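Benzoate 1,2-dioxygenase beta subunit (Burkholderia mallei ATCC 23344, PDB 3E99) is the small, NTF2-like subunit of an enzyme that dihydroxylates benzoate with molecular oxygen, and probably serves a structural role beside the catalytic alpha subunit. Local coordinates at residues V109-H114 with S130-D135; F39-W44 with K146-K151. All blocks are in the same frame, centred on the assembly; numbering follows the deposited sequence.

Contact 1: V109-H114 with S130-D135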
loop_
_atom_site.group_PDB
_atom_site.type_symbol
_atom_site.label_atom_id
_atom_site.label_comp_id
_atom_site.label_asym_id
_atom_site.label_seq_id
_atom_site.Cartn_x
_atom_site.Cartn_y
_atom_site.Cartn_z
ATOM N N VAL A 109 -8.053 -5.356 15.003
ATOM C CA VAL A 109 -6.886 -4.900 14.257
ATOM C C VAL A 109 -7.078 -3.431 13.871
ATOM O O VAL A 109 -8.222 -2.942 13.803
ATOM C CB VAL A 109 -6.693 -5.725 12.967
ATOM C CG1 VAL A 109 -6.416 -7.222 13.330
ATOM C CG2 VAL A 109 -7.931 -5.613 12.097
ATOM N N ARG A 110 -5.982 -2.740 13.611
ATOM C CA ARG A 110 -6.037 -1.407 13.005
ATOM C C ARG A 110 -5.225 -1.403 11.746
ATOM O O ARG A 110 -4.309 -2.238 11.564
ATOM C CB ARG A 110 -5.508 -0.345 13.945
ATOM C CG ARG A 110 -4.039 -0.413 14.218
ATOM C CD ARG A 110 -3.579 0.700 15.055
ATOM N NE ARG A 110 -3.538 1.978 14.369
ATOM C CZ ARG A 110 -3.597 3.149 14.993
ATOM N NH1 ARG A 110 -3.706 3.223 16.318
ATOM N NH2 ARG A 110 -3.497 4.265 14.297
ATOM N N PHE A 111 -5.515 -0.457 10.861
ATOM C CA PHE A 111 -4.797 -0.416 9.583
ATOM C C PHE A 111 -4.972 0.951 8.930
ATOM O O PHE A 111 -5.898 1.691 9.280
ATOM C CB PHE A 111 -5.184 -1.587 8.605
ATOM C CG PHE A 111 -6.638 -1.635 8.211
ATOM C CD1 PHE A 111 -7.142 -0.856 7.162
ATOM C CD2 PHE A 111 -7.526 -2.372 8.944
ATOM C CE1 PHE A 111 -8.452 -0.881 6.844
ATOM C CE2 PHE A 111 -8.849 -2.374 8.639
ATOM C CZ PHE A 111 -9.328 -1.637 7.579
ATOM N N ASN A 112 -4.053 1.321 8.020
ATOM C CA ASN A 112 -4.214 2.540 7.218
ATOM C C ASN A 112 -4.772 2.140 5.871
ATOM O O ASN A 112 -4.624 0.992 5.439
ATOM C CB ASN A 112 -2.859 3.251 7.054
ATOM C CG ASN A 112 -2.330 3.785 8.364
ATOM O OD1 ASN A 112 -3.090 3.870 9.337
ATOM N ND2 ASN A 112 -1.039 4.159 8.405
ATOM N N TRP A 113 -5.372 3.073 5.162
ATOM C CA TRP A 113 -5.952 2.733 3.887
ATOM C C TRP A 113 -6.004 3.977 3.017
ATOM O O TRP A 113 -5.845 5.125 3.473
ATOM C CB TRP A 113 -7.362 2.101 4.096
ATOM C CG TRP A 113 -8.232 3.007 4.871
ATOM C CD1 TRP A 113 -8.463 2.956 6.234
ATOM C CD2 TRP A 113 -9.001 4.104 4.381
ATOM N NE1 TRP A 113 -9.304 3.943 6.598
ATOM C CE2 TRP A 113 -9.667 4.667 5.496
ATOM C CE3 TRP A 113 -9.229 4.661 3.109
ATOM C CZ2 TRP A 113 -10.484 5.766 5.393
ATOM C CZ3 TRP A 113 -10.060 5.727 3.006
ATOM C CH2 TRP A 113 -10.692 6.282 4.143
ATOM N N HIS A 114 -6.126 3.720 1.729
ATOM C CA HIS A 114 -6.091 4.723 0.697
ATOM C C HIS A 114 -6.929 4.113 -0.425
ATOM O O HIS A 114 -6.596 3.097 -1.021
ATOM C CB HIS A 114 -4.656 5.030 0.234
ATOM C CG HIS A 114 -4.560 5.997 -0.906
ATOM N ND1 HIS A 114 -3.531 5.969 -1.825
ATOM C CD2 HIS A 114 -5.368 7.020 -1.280
ATOM C CE1 HIS A 114 -3.696 6.950 -2.702
ATOM N NE2 HIS A 114 -4.817 7.590 -2.403
ATOM N N SER A 130 -8.425 2.737 10.071
ATOM C CA SER A 130 -9.596 2.021 10.496
ATOM C C SER A 130 -9.240 1.036 11.585
ATOM O O SER A 130 -8.085 0.579 11.637
ATOM C CB SER A 130 -10.247 1.296 9.295
ATOM O OG SER A 130 -10.901 2.233 8.474
ATOM N N ARG A 131 -10.215 0.787 12.477
ATOM C CA ARG A 131 -10.180 -0.266 13.467
ATOM C C ARG A 131 -11.350 -1.212 13.242
ATOM O O ARG A 131 -12.504 -0.812 13.152
ATOM C CB ARG A 131 -10.209 0.306 14.901
ATOM C CG ARG A 131 -10.102 -0.743 15.964
ATOM C CD ARG A 131 -9.905 -0.161 17.373
ATOM N NE ARG A 131 -8.567 0.420 17.506
ATOM C CZ ARG A 131 -8.289 1.737 17.525
ATOM N NH1 ARG A 131 -9.246 2.642 17.455
ATOM N NH2 ARG A 131 -7.031 2.129 17.619
ATOM N N TYR A 132 -11.042 -2.489 13.103
ATOM C CA TYR A 132 -12.058 -3.523 12.955
ATOM C C TYR A 132 -12.000 -4.499 14.146
ATOM O O TYR A 132 -10.922 -4.891 14.562
ATOM C CB TYR A 132 -11.816 -4.333 11.691
ATOM C CG TYR A 132 -12.298 -3.796 10.366
ATOM C CD1 TYR A 132 -12.334 -2.437 10.086
ATOM C CD2 TYR A 132 -12.537 -4.697 9.308
ATOM C CE1 TYR A 132 -12.730 -1.984 8.828
ATOM C CE2 TYR A 132 -12.870 -4.257 8.041
ATOM C CZ TYR A 132 -12.992 -2.914 7.806
ATOM O OH TYR A 132 -13.351 -2.496 6.541
ATOM N N ALA A 133 -13.163 -4.889 14.670
ATOM C CA ALA A 133 -13.308 -6.116 15.464
ATOM C C ALA A 133 -14.038 -7.125 14.602
ATOM O O ALA A 133 -15.129 -6.829 14.086
ATOM C CB ALA A 133 -14.099 -5.853 16.744
ATOM N N ILE A 134 -13.452 -8.306 14.453
ATOM C CA ILE A 134 -13.945 -9.310 13.529
ATOM C C ILE A 134 -14.122 -10.629 14.275
ATOM O O ILE A 134 -13.179 -11.114 14.892
ATOM C CB ILE A 134 -12.959 -9.554 12.373
ATOM C CG1 ILE A 134 -12.598 -8.264 11.649
ATOM C CG2 ILE A 134 -13.539 -10.561 11.399
ATOM C CD1 ILE A 134 -11.269 -8.332 10.919
ATOM N N ASP A 135 -15.317 -11.203 14.167
ATOM C CA ASP A 135 -15.670 -12.480 14.778
ATOM C C ASP A 135 -15.347 -13.637 13.843
ATOM O O ASP A 135 -15.930 -13.769 12.739
ATOM C CB ASP A 135 -17.166 -12.471 15.106
ATOM C CG ASP A 135 -17.647 -13.767 15.755
ATOM O OD1 ASP A 135 -16.835 -14.657 16.111
ATOM O OD2 ASP A 135 -18.865 -13.874 15.902
#
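Val109 and Phe111 pair with Tyr132 and Ser130 across antiparallel strands 4.8 Å apart at their closest, where four backbone hydrogen bonds close two rings, one either side of the non-hydrogen-bonded pair Arg110-Arg131. This is the hairpin of strands 106-119 and 122-135, part of the strongly curved sheet of the NTF2-like fold. Both strands turn Val109, Phe111, Ser130 and Tyr132 to the face that packs on helix 7-22, where Leu14 touches both aromatic side chains. The Phe111 ring meets both Ser130 and Tyr132. Its CG sits between the backbone N and the carbonyl carbon (chi1 60°), and the ring reaches over to the partner strand, where Ser130 CB lies over one face, 3.5 Å from Phe111 CZ. The far edge of the same ring points at the face of Tyr132 in an edge-to-face pair, planes at 73°, with Phe111 CZ 3.6 Å from Tyr132 CE1. Tyr132 sends its hydroxyl on to Glu17, which satisfies the polar end of an otherwise buried ring. Further along this face, Val109 CG2 meets Tyr132 CB and, more loosely, Ile134 CD1.

The other face is charged. Arg110 and Arg131 bring two guanidinium groups together with their planes nearly perpendicular, Arg110 NH1 standing 3.7 Å from Arg131 NH2. A salt bridge from Arg131 NE to Glu100 on strand 89-103, beyond the strand of Arg110, probably offsets some of that repulsion. Two residues past Phe111, where the hairpin pairing continues from Trp113 to Gly128, the indole of Trp113 puts NE1 3.0 Å from Ser130 OG.

Contact 2: F39-W44 with K146-K151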
loop_
_atom_site.group_PDB
_atom_site.type_symbol
_atom_site.label_atom_id
_atom_site.label_comp_id
_atom_site.label_asym_id
_atom_site.label_seq_id
_atom_site.Cartn_x
_atom_site.Cartn_y
_atom_site.Cartn_z
ATOM N N PHE A 39 -21.033 0.470 12.729
ATOM C CA PHE A 39 -20.222 1.050 11.663
ATOM C C PHE A 39 -20.193 2.527 11.945
ATOM O O PHE A 39 -21.220 3.170 11.932
ATOM C CB PHE A 39 -20.882 0.772 10.307
ATOM C CG PHE A 39 -20.084 1.227 9.105
ATOM C CD1 PHE A 39 -19.876 2.574 8.848
ATOM C CD2 PHE A 39 -19.571 0.288 8.206
ATOM C CE1 PHE A 39 -19.142 2.987 7.713
ATOM C CE2 PHE A 39 -18.845 0.692 7.076
ATOM C CZ PHE A 39 -18.642 2.042 6.828
ATOM N N TRP A 40 -19.013 3.066 12.193
ATOM C CA TRP A 40 -18.879 4.409 12.673
ATOM C C TRP A 40 -17.698 5.145 12.057
ATOM O O TRP A 40 -16.508 4.767 12.243
ATOM C CB TRP A 40 -18.734 4.369 14.180
ATOM C CG TRP A 40 -18.594 5.694 14.792
ATOM C CD1 TRP A 40 -19.157 6.872 14.366
ATOM C CD2 TRP A 40 -17.876 5.998 15.979
ATOM N NE1 TRP A 40 -18.814 7.890 15.218
ATOM C CE2 TRP A 40 -18.019 7.385 16.213
ATOM C CE3 TRP A 40 -17.120 5.234 16.871
ATOM C CZ2 TRP A 40 -17.419 8.029 17.301
ATOM C CZ3 TRP A 40 -16.490 5.875 17.946
ATOM C CH2 TRP A 40 -16.658 7.259 18.160
HETATM N N MSE A 41 -18.024 6.204 11.326
HETATM C CA MSE A 41 -17.017 7.123 10.850
HETATM C C MSE A 41 -17.270 8.458 11.476
HETATM O O MSE A 41 -18.130 9.182 10.985
HETATM C CB MSE A 41 -17.028 7.251 9.325
HETATM C CG MSE A 41 -15.977 8.240 8.804
HETATM SE SE MSE A 41 -15.774 8.108 6.793
HETATM C CE MSE A 41 -17.459 8.623 6.352
ATOM N N PRO A 42 -16.525 8.788 12.558
ATOM C CA PRO A 42 -16.682 10.073 13.240
ATOM C C PRO A 42 -16.331 11.310 12.388
ATOM O O PRO A 42 -15.580 11.227 11.423
ATOM C CB PRO A 42 -15.724 9.960 14.419
ATOM C CG PRO A 42 -14.716 8.948 13.985
ATOM C CD PRO A 42 -15.474 7.969 13.208
ATOM N N SER A 43 -16.935 12.435 12.760
ATOM C CA SER A 43 -16.635 13.740 12.213
ATOM C C SER A 43 -15.444 14.207 13.002
ATOM O O SER A 43 -15.152 13.657 14.073
ATOM C CB SER A 43 -17.817 14.725 12.462
ATOM N N TRP A 44 -14.747 15.210 12.480
ATOM C CA TRP A 44 -13.716 15.903 13.237
ATOM C C TRP A 44 -14.375 17.153 13.805
ATOM O O TRP A 44 -14.944 17.952 13.056
ATOM C CB TRP A 44 -12.548 16.309 12.338
ATOM C CG TRP A 44 -11.753 15.159 11.804
ATOM C CD1 TRP A 44 -12.070 14.370 10.727
ATOM C CD2 TRP A 44 -10.503 14.674 12.304
ATOM N NE1 TRP A 44 -11.101 13.418 10.538
ATOM C CE2 TRP A 44 -10.120 13.582 11.479
ATOM C CE3 TRP A 44 -9.662 15.058 13.358
ATOM C CZ2 TRP A 44 -8.935 12.863 11.681
ATOM C CZ3 TRP A 44 -8.480 14.333 13.568
ATOM C CH2 TRP A 44 -8.130 13.245 12.726
ATOM N N LYS A 146 -16.807 -1.625 13.027
ATOM C CA LYS A 146 -15.946 -0.878 12.142
ATOM C C LYS A 146 -15.923 0.608 12.516
ATOM O O LYS A 146 -16.947 1.271 12.617
ATOM C CB LYS A 146 -16.358 -1.090 10.691
ATOM C CG LYS A 146 -15.643 -0.187 9.676
ATOM C CD LYS A 146 -15.793 -0.753 8.332
ATOM C CE LYS A 146 -15.298 0.231 7.244
ATOM N NZ LYS A 146 -15.231 -0.493 5.911
ATOM N N TYR A 147 -14.706 1.115 12.722
ATOM C CA TYR A 147 -14.436 2.486 13.068
ATOM C C TYR A 147 -13.464 3.009 12.018
ATOM O O TYR A 147 -12.409 2.393 11.785
ATOM C CB TYR A 147 -13.761 2.516 14.434
ATOM C CG TYR A 147 -13.273 3.858 14.888
ATOM C CD1 TYR A 147 -14.158 4.807 15.373
ATOM C CD2 TYR A 147 -11.920 4.160 14.876
ATOM C CE1 TYR A 147 -13.720 6.021 15.830
ATOM C CE2 TYR A 147 -11.466 5.384 15.326
ATOM C CZ TYR A 147 -12.364 6.311 15.801
ATOM O OH TYR A 147 -11.894 7.532 16.257
ATOM N N VAL A 148 -13.819 4.127 11.401
ATOM C CA VAL A 148 -13.073 4.684 10.285
ATOM C C VAL A 148 -12.782 6.128 10.564
ATOM O O VAL A 148 -13.703 6.918 10.757
ATOM C CB VAL A 148 -13.867 4.650 8.964
ATOM C CG1 VAL A 148 -13.025 5.250 7.812
ATOM C CG2 VAL A 148 -14.318 3.272 8.625
ATOM N N VAL A 149 -11.514 6.462 10.554
ATOM C CA VAL A 149 -11.012 7.837 10.612
ATOM C C VAL A 149 -10.596 8.292 9.205
ATOM O O VAL A 149 -9.601 7.793 8.613
ATOM C CB VAL A 149 -9.842 7.901 11.633
ATOM C CG1 VAL A 149 -9.201 9.303 11.733
ATOM C CG2 VAL A 149 -10.372 7.433 12.985
ATOM N N LEU A 150 -11.395 9.210 8.649
ATOM C CA LEU A 150 -11.076 9.836 7.367
ATOM C C LEU A 150 -10.220 11.039 7.619
ATOM O O LEU A 150 -10.651 12.031 8.236
ATOM C CB LEU A 150 -12.324 10.266 6.638
ATOM C CG LEU A 150 -12.153 11.008 5.322
ATOM C CD1 LEU A 150 -11.638 10.083 4.266
ATOM C CD2 LEU A 150 -13.485 11.602 4.956
ATOM N N LYS A 151 -9.001 10.989 7.116
ATOM C CA LYS A 151 -8.097 12.084 7.353
ATOM C C LYS A 151 -8.253 13.274 6.419
ATOM O O LYS A 151 -8.021 14.399 6.844
ATOM C CB LYS A 151 -6.650 11.608 7.444
ATOM C CG LYS A 151 -6.367 10.828 8.725
ATOM C CD LYS A 151 -4.922 10.388 8.853
ATOM C CE LYS A 151 -4.716 9.753 10.225
ATOM N NZ LYS A 151 -3.361 9.258 10.501
HETATM O O HOH W 1 -13.372 9.987 10.335
#
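Trp40 is bonded through both its backbone polar atoms to 146-151: its N donates to Lys146 O and its O accepts from Val148 N, joining two parallel strands whose axes come within 4.7 Å. On the buried face, Phe39 and Lys146 run side by side, pointing the same way. Lys146 is extended beyond CG; its CG lies over one face of the phenyl ring, toward the rim, and its CE is 3.6 Å from Phe39 CE2, while NZ continues to the hydroxyls of Tyr132 and Tyr33 and to Ile164 O. The selenomethionine Met41 packs tightly on this buried side through CG, 3.3 Å from Val148 O; its SE touches Val148 CG1 and Leu150 CB, both at 4.1 Å, in a region also filled by Ile159.

Strand 37-42 here joins the sheet of the NTF2-like fold beside strand 142-150, its parallel neighbour although more than a hundred residues separate the two segments. The opposite face is more open to solvent. There Tyr147 turns an edge to the face of Trp40 in an offset edge-to-face pair, with Tyr147 CD1 3.3 Å from Trp40 CE3, and Pro42 CG packs against Tyr147 CE1.

From Pro42 onward the backbones part, and at this looser end one water bridges them, donating to Pro42 O and Val148 O and accepting from Leu150 N at 2.7 Å. Trp44 then folds back from the loop: its NE1 donates to Leu150 O (2.7 Å, 154° at the hydrogen), and its CZ2 rests 3.6 Å from Val149 CG1. The same indole makes a cation-pi contact with Arg89 of the second subunit.

Contacts 1 and 2 belong to one sheet and meet where strands 122-135 and 142-150 lie side by side; the centres of the two contacts are about 11 Å apart. The backbone joins them through a probable hydrogen bond from Arg131 N to Tyr147 O, 2.8 Å long. On the buried face, a probable hydrogen bond of 2.8 Å between Tyr132 OH and Lys146 NZ links the aromatic pair of contact 1 to the extended lysine of contact 2, and Trp113 CZ2 packs 3.5 Å from Val148 CG1. Both contacts also reach the second subunit: Asn112 bonds to His92 O there, and Lys151 to Thr90 O. His114 of contact 1 meets His114 of both other subunits in the trimer.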